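Local structure of ADP-dependent (S)-NAD(P)H-hydrate dehydratase (Streptococcus mutans, 3BGK) at residues A[40-45]-A[272-277]; A[44-49]-A[262-267]. The protein probably catalyses the ADP-dependent dehydration of the S-form of NAD(P)HX, a damaged hydrated form of NAD(P)H, and so restores the normal cofactor. One frame throughout, in Å; residues are numbered along the deposited sequence.

Contact 1: residues A[40-45]-A[272-277]; sequences LLTKKI and AAAAVF. With K (potassium ion), chain C.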
loop_
_atom_site.group_PDB
_atom_site.type_symbol
_atom_site.label_atom_id
_atom_site.label_comp_id
_atom_site.label_asym_id
_atom_site.label_seq_id
_atom_site.Cartn_x
_atom_site.Cartn_y
_atom_site.Cartn_z
ATOM N N LEU A 40 -4.966 -30.352 17.914
ATOM C CA LEU A 40 -4.966 -31.721 17.402
ATOM C C LEU A 40 -6.053 -31.916 16.348
ATOM O O LEU A 40 -5.846 -32.624 15.357
ATOM C CB LEU A 40 -5.124 -32.739 18.540
ATOM C CG LEU A 40 -4.201 -32.605 19.764
ATOM C CD1 LEU A 40 -4.558 -33.624 20.848
ATOM C CD2 LEU A 40 -2.723 -32.704 19.397
ATOM N N LEU A 41 -7.203 -31.286 16.556
ATOM C CA LEU A 41 -8.257 -31.297 15.557
ATOM C C LEU A 41 -7.788 -30.525 14.326
ATOM O O LEU A 41 -7.944 -30.990 13.197
ATOM C CB LEU A 41 -9.553 -30.703 16.123
ATOM C CG LEU A 41 -10.875 -30.802 15.335
ATOM C CD1 LEU A 41 -11.001 -29.710 14.277
ATOM C CD2 LEU A 41 -11.096 -32.176 14.717
ATOM N N THR A 42 -7.204 -29.351 14.559
ATOM C CA THR A 42 -6.722 -28.475 13.491
ATOM C C THR A 42 -5.596 -29.140 12.696
ATOM O O THR A 42 -5.566 -29.050 11.466
ATOM C CB THR A 42 -6.294 -27.112 14.069
ATOM O OG1 THR A 42 -7.409 -26.537 14.759
ATOM C CG2 THR A 42 -5.842 -26.155 12.976
ATOM N N LYS A 43 -4.693 -29.824 13.399
ATOM C CA LYS A 43 -3.668 -30.648 12.766
ATOM C C LYS A 43 -4.269 -31.812 11.983
ATOM O O LYS A 43 -3.650 -32.299 11.033
ATOM C CB LYS A 43 -2.668 -31.194 13.786
ATOM C CG LYS A 43 -1.707 -30.169 14.358
ATOM C CD LYS A 43 -0.707 -30.838 15.293
ATOM C CE LYS A 43 -0.449 -30.010 16.549
ATOM N NZ LYS A 43 0.194 -28.690 16.280
ATOM N N LYS A 44 -5.457 -32.266 12.370
ATOM C CA LYS A 44 -6.122 -33.331 11.621
ATOM C C LYS A 44 -6.670 -32.816 10.287
ATOM O O LYS A 44 -6.637 -33.533 9.282
ATOM C CB LYS A 44 -7.242 -33.978 12.441
ATOM C CG LYS A 44 -7.812 -35.254 11.812
ATOM C CD LYS A 44 -9.330 -35.312 11.913
ATOM C CE LYS A 44 -9.785 -35.739 13.300
ATOM N NZ LYS A 44 -11.272 -35.744 13.410
ATOM N N ILE A 45 -7.166 -31.579 10.285
ATOM C CA ILE A 45 -7.760 -30.974 9.091
ATOM C C ILE A 45 -6.703 -30.469 8.107
ATOM O O ILE A 45 -6.713 -30.849 6.932
ATOM C CB ILE A 45 -8.760 -29.844 9.453
ATOM C CG1 ILE A 45 -9.963 -30.418 10.222
ATOM C CG2 ILE A 45 -9.194 -29.037 8.207
ATOM C CD1 ILE A 45 -10.604 -31.657 9.599
ATOM N N ALA A 272 -14.712 -25.992 9.481
ATOM C CA ALA A 272 -15.053 -24.661 9.967
ATOM C C ALA A 272 -14.538 -24.455 11.391
ATOM O O ALA A 272 -14.057 -23.371 11.729
ATOM C CB ALA A 272 -16.553 -24.437 9.898
ATOM N N ALA A 273 -14.624 -25.502 12.212
ATOM C CA ALA A 273 -14.116 -25.456 13.583
ATOM C C ALA A 273 -12.622 -25.161 13.609
ATOM O O ALA A 273 -12.173 -24.294 14.363
ATOM C CB ALA A 273 -14.418 -26.754 14.323
ATOM N N ALA A 274 -11.862 -25.878 12.782
ATOM C CA ALA A 274 -10.422 -25.645 12.641
ATOM C C ALA A 274 -10.114 -24.186 12.250
ATOM O O ALA A 274 -9.277 -23.533 12.880
ATOM C CB ALA A 274 -9.814 -26.621 11.647
ATOM N N ALA A 275 -10.810 -23.673 11.238
ATOM C CA ALA A 275 -10.668 -22.280 10.833
ATOM C C ALA A 275 -10.863 -21.350 12.033
ATOM O O ALA A 275 -10.048 -20.450 12.269
ATOM C CB ALA A 275 -11.652 -21.945 9.723
ATOM N N VAL A 276 -11.925 -21.590 12.801
ATOM C CA VAL A 276 -12.226 -20.805 13.994
ATOM C C VAL A 276 -11.121 -20.922 15.043
ATOM O O VAL A 276 -10.746 -19.916 15.656
ATOM C CB VAL A 276 -13.601 -21.176 14.597
ATOM C CG1 VAL A 276 -13.861 -20.416 15.909
ATOM C CG2 VAL A 276 -14.705 -20.881 13.597
ATOM N N PHE A 277 -10.588 -22.128 15.238
ATOM C CA PHE A 277 -9.506 -22.315 16.208
ATOM C C PHE A 277 -8.256 -21.539 15.809
ATOM O O PHE A 277 -7.673 -20.832 16.631
ATOM C CB PHE A 277 -9.151 -23.795 16.413
ATOM C CG PHE A 277 -7.876 -24.007 17.209
ATOM C CD1 PHE A 277 -7.890 -23.966 18.603
ATOM C CD2 PHE A 277 -6.658 -24.218 16.563
ATOM C CE1 PHE A 277 -6.715 -24.143 19.335
ATOM C CE2 PHE A 277 -5.482 -24.394 17.291
ATOM C CZ PHE A 277 -5.513 -24.355 18.678
HETATM K K K C . -1.439 -32.555 9.543
#
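Thr42 overlaps the phenyl ring of Phe277 through its hydroxyl, OG1 lying 3.0 Å from Phe277 CD2 in an approach oblique to the ring. With CG anti to the backbone N (chi1 169°), Phe277 swings its ring out from its own helix and across the Thr42 side chain, the two crossing at a slant. The hydroxyl finds its polar partner in Asp38 O, one turn earlier in the chain, and OG1 lies against the aromatic carbons with that hydrogen bond in place. Next to this pair the helices meet at Ala274, whose methyl sits among three residues of helix 39-45. Ala274 CB is 3.9 Å from Thr42 OG1 and 4.0 Å from Ile45 CB, while Leu41 CD1 is 4.2 Å from the same methyl. Such a small residue lets the backbones come close, Thr42 CA and Ala274 CA being 4.7 Å apart. The short helical axes pass at 9.0 Å with a crossing angle of -121°, so this is a steep crossing and not a side-by-side pair. Ala274 also touches Phe260 of helix 249-263, and Phe277 meets Ile37 and Tyr281, which places the joint where the N-terminal helix lies against the helices flanking the central sheet. Lys43, whose CB points away from helix 268-287, binds the potassium ion through O at 2.7 Å. No hydrogen bond joins the two segments; the helices meet by packing round the Ala274 methyl and by the Thr42 hydroxyl set against the Phe277 ring, and that buried hydroxyl is satisfied within its own N-terminal region.

Contact 2: residues A[44-49]-A[262-267]; sequences KIIKPR and AQFHTD. With K (potassium ion), chain C.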
loop_
_atom_site.group_PDB
_atom_site.type_symbol
_atom_site.label_atom_id
_atom_site.label_comp_id
_atom_site.label_asym_id
_atom_site.label_seq_id
_atom_site.Cartn_x
_atom_site.Cartn_y
_atom_site.Cartn_z
ATOM N N LYS A 44 -5.457 -32.266 12.370
ATOM C CA LYS A 44 -6.122 -33.331 11.621
ATOM C C LYS A 44 -6.670 -32.816 10.287
ATOM O O LYS A 44 -6.637 -33.533 9.282
ATOM C CB LYS A 44 -7.242 -33.978 12.441
ATOM C CG LYS A 44 -7.812 -35.254 11.812
ATOM C CD LYS A 44 -9.330 -35.312 11.913
ATOM C CE LYS A 44 -9.785 -35.739 13.300
ATOM N NZ LYS A 44 -11.272 -35.744 13.410
ATOM N N ILE A 45 -7.166 -31.579 10.285
ATOM C CA ILE A 45 -7.760 -30.974 9.091
ATOM C C ILE A 45 -6.703 -30.469 8.107
ATOM O O ILE A 45 -6.713 -30.849 6.932
ATOM C CB ILE A 45 -8.760 -29.844 9.453
ATOM C CG1 ILE A 45 -9.963 -30.418 10.222
ATOM C CG2 ILE A 45 -9.194 -29.037 8.207
ATOM C CD1 ILE A 45 -10.604 -31.657 9.599
ATOM N N ILE A 46 -5.792 -29.627 8.590
ATOM C CA ILE A 46 -4.726 -29.081 7.744
ATOM C C ILE A 46 -3.751 -30.191 7.327
ATOM O O ILE A 46 -2.756 -30.467 8.006
ATOM C CB ILE A 46 -4.013 -27.854 8.394
ATOM C CG1 ILE A 46 -5.056 -26.796 8.805
ATOM C CG2 ILE A 46 -2.981 -27.269 7.432
ATOM C CD1 ILE A 46 -4.513 -25.562 9.490
ATOM N N LYS A 47 -4.078 -30.841 6.215
ATOM C CA LYS A 47 -3.278 -31.934 5.674
ATOM C C LYS A 47 -2.241 -31.417 4.680
ATOM O O LYS A 47 -2.498 -30.442 3.983
ATOM C CB LYS A 47 -4.182 -32.977 5.008
ATOM C CG LYS A 47 -5.044 -33.774 5.990
ATOM C CD LYS A 47 -5.274 -35.214 5.520
ATOM C CE LYS A 47 -6.434 -35.314 4.547
ATOM N NZ LYS A 47 -6.459 -36.636 3.861
ATOM N N PRO A 48 -1.072 -32.080 4.597
ATOM C CA PRO A 48 -0.097 -31.662 3.590
ATOM C C PRO A 48 -0.720 -31.767 2.207
ATOM O O PRO A 48 -1.497 -32.690 1.946
ATOM C CB PRO A 48 1.030 -32.694 3.736
ATOM C CG PRO A 48 0.872 -33.245 5.116
ATOM C CD PRO A 48 -0.599 -33.239 5.374
ATOM N N ARG A 49 -0.398 -30.819 1.339
ATOM C CA ARG A 49 -1.023 -30.762 0.023
ATOM C C ARG A 49 -0.539 -31.892 -0.885
ATOM O O ARG A 49 0.662 -32.169 -0.944
ATOM C CB ARG A 49 -0.804 -29.391 -0.624
ATOM C CG ARG A 49 -1.625 -28.275 -0.001
ATOM C CD ARG A 49 -1.447 -26.949 -0.737
ATOM N NE ARG A 49 -2.537 -26.038 -0.403
ATOM C CZ ARG A 49 -2.793 -24.886 -1.012
ATOM N NH1 ARG A 49 -2.032 -24.461 -2.013
ATOM N NH2 ARG A 49 -3.819 -24.152 -0.610
ATOM N N ALA A 262 -13.080 -24.139 1.238
ATOM C CA ALA A 262 -12.718 -24.188 -0.179
ATOM C C ALA A 262 -11.756 -25.330 -0.523
ATOM O O ALA A 262 -11.841 -25.904 -1.601
ATOM C CB ALA A 262 -12.130 -22.851 -0.615
ATOM N N GLN A 263 -10.858 -25.662 0.402
ATOM C CA GLN A 263 -9.776 -26.615 0.136
ATOM C C GLN A 263 -9.870 -27.933 0.910
ATOM O O GLN A 263 -9.331 -28.944 0.456
ATOM C CB GLN A 263 -8.405 -25.956 0.384
ATOM C CG GLN A 263 -8.187 -25.487 1.826
ATOM C CD GLN A 263 -7.131 -24.406 1.959
ATOM O OE1 GLN A 263 -5.936 -24.656 1.822
ATOM N NE2 GLN A 263 -7.571 -23.196 2.260
ATOM N N PHE A 264 -10.521 -27.925 2.076
ATOM C CA PHE A 264 -10.648 -29.147 2.891
ATOM C C PHE A 264 -12.081 -29.692 2.839
ATOM O O PHE A 264 -12.995 -29.103 3.423
ATOM C CB PHE A 264 -10.222 -28.906 4.346
ATOM C CG PHE A 264 -8.866 -28.276 4.496
ATOM C CD1 PHE A 264 -7.714 -28.956 4.117
ATOM C CD2 PHE A 264 -8.738 -26.998 5.042
ATOM C CE1 PHE A 264 -6.451 -28.369 4.265
ATOM C CE2 PHE A 264 -7.475 -26.398 5.200
ATOM C CZ PHE A 264 -6.335 -27.086 4.810
ATOM N N HIS A 265 -12.262 -30.821 2.146
ATOM C CA HIS A 265 -13.600 -31.331 1.804
ATOM C C HIS A 265 -14.104 -32.443 2.717
ATOM O O HIS A 265 -15.147 -33.043 2.446
ATOM C CB HIS A 265 -13.645 -31.795 0.344
ATOM C CG HIS A 265 -13.112 -30.785 -0.619
ATOM N ND1 HIS A 265 -11.821 -30.830 -1.104
ATOM C CD2 HIS A 265 -13.680 -29.681 -1.158
ATOM C CE1 HIS A 265 -11.624 -29.805 -1.914
ATOM N NE2 HIS A 265 -12.735 -29.091 -1.962
ATOM N N THR A 266 -13.370 -32.719 3.790
ATOM C CA THR A 266 -13.823 -33.669 4.799
ATOM C C THR A 266 -14.946 -33.030 5.639
ATOM O O THR A 266 -15.540 -32.032 5.207
ATOM C CB THR A 266 -12.645 -34.194 5.657
ATOM O OG1 THR A 266 -13.105 -35.260 6.499
ATOM C CG2 THR A 266 -12.026 -33.071 6.508
ATOM N N ASP A 267 -15.250 -33.594 6.809
ATOM C CA ASP A 267 -16.363 -33.105 7.637
ATOM C C ASP A 267 -16.390 -31.578 7.747
ATOM O O ASP A 267 -15.449 -30.961 8.260
ATOM C CB ASP A 267 -16.335 -33.740 9.029
ATOM C CG ASP A 267 -17.608 -33.473 9.820
ATOM O OD1 ASP A 267 -18.691 -33.352 9.200
ATOM O OD2 ASP A 267 -17.524 -33.388 11.067
HETATM K K K C . -1.439 -32.555 9.543
#
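Phe264 takes chi1 -52°, with CG anti to its carbonyl carbon, and this carries the ring to the end of helix 39-45, where Ile45 offers CG2, the branch anti to its backbone N. That methyl lies over one face of the phenyl, 4.1 Å from the ring centroid, a CH-pi contact. The chain leaving the helix then follows the ring round: Ile45 O is 3.5 Å from Phe264 CD1, and Ile46 CA is 3.9 Å from Phe264 CZ. Ile46 is the centre of an inverse gamma turn, and its carbonyl oxygen binds the potassium ion at 2.9 Å, sharing it with Lys43 O. The other branch of Ile45 is used too, CD1 resting 3.7 Å from the methyl CG2 of Thr266. Farther along, the extended Arg49 side chain sends NH2 to Gln263 OE1 in a hydrogen bond of 3.3 Å, fairly straight at 165°. The acceptor lies in the guanidinium plane, but the donor stands 45° out of the amide's carbonyl plane. Both groups have stronger partners: Arg49 NH2 bonds Gly85 O, and Gln263 NE2 bonds Gly259 O and also Ser84 O. The guanidinium meets Phe58 in a cation-pi contact. A second subunit closes over this part of the contact, its Tyr291 packing on Phe264 and Gln263, with Tyr291 OH hydrogen-bonded to Lys47 O, and its Pro242 O accepting from Arg49 NH1. The long Arg49-Gln263 bond is thus the lesser link in a wider polar network, and the Arg49 charge is probably met by carbonyl oxygens and an aromatic ring, with no carboxylate among these partners.

In the fold
Both contacts start from helix 39-45 and the chain leaving it, and both are mainly buried, but contact 2 also has exposed residues at Lys47 and Thr266. Contact 1 sets this helix against helix 268-287, and contact 2 sets its exit against the end of helix 249-263 and the turn beyond; those two helices are consecutive in the chain, and the contact centres are about 9 Å apart. Ile45 serves both contacts. The potassium ion is bound by a carbonyl oxygen from each, Lys43 O and Ile46 O. Contact 1 has no hydrogen bond between its segments and touches no other chain, whereas contact 2 adds a charged hydrogen bond where a second subunit packs.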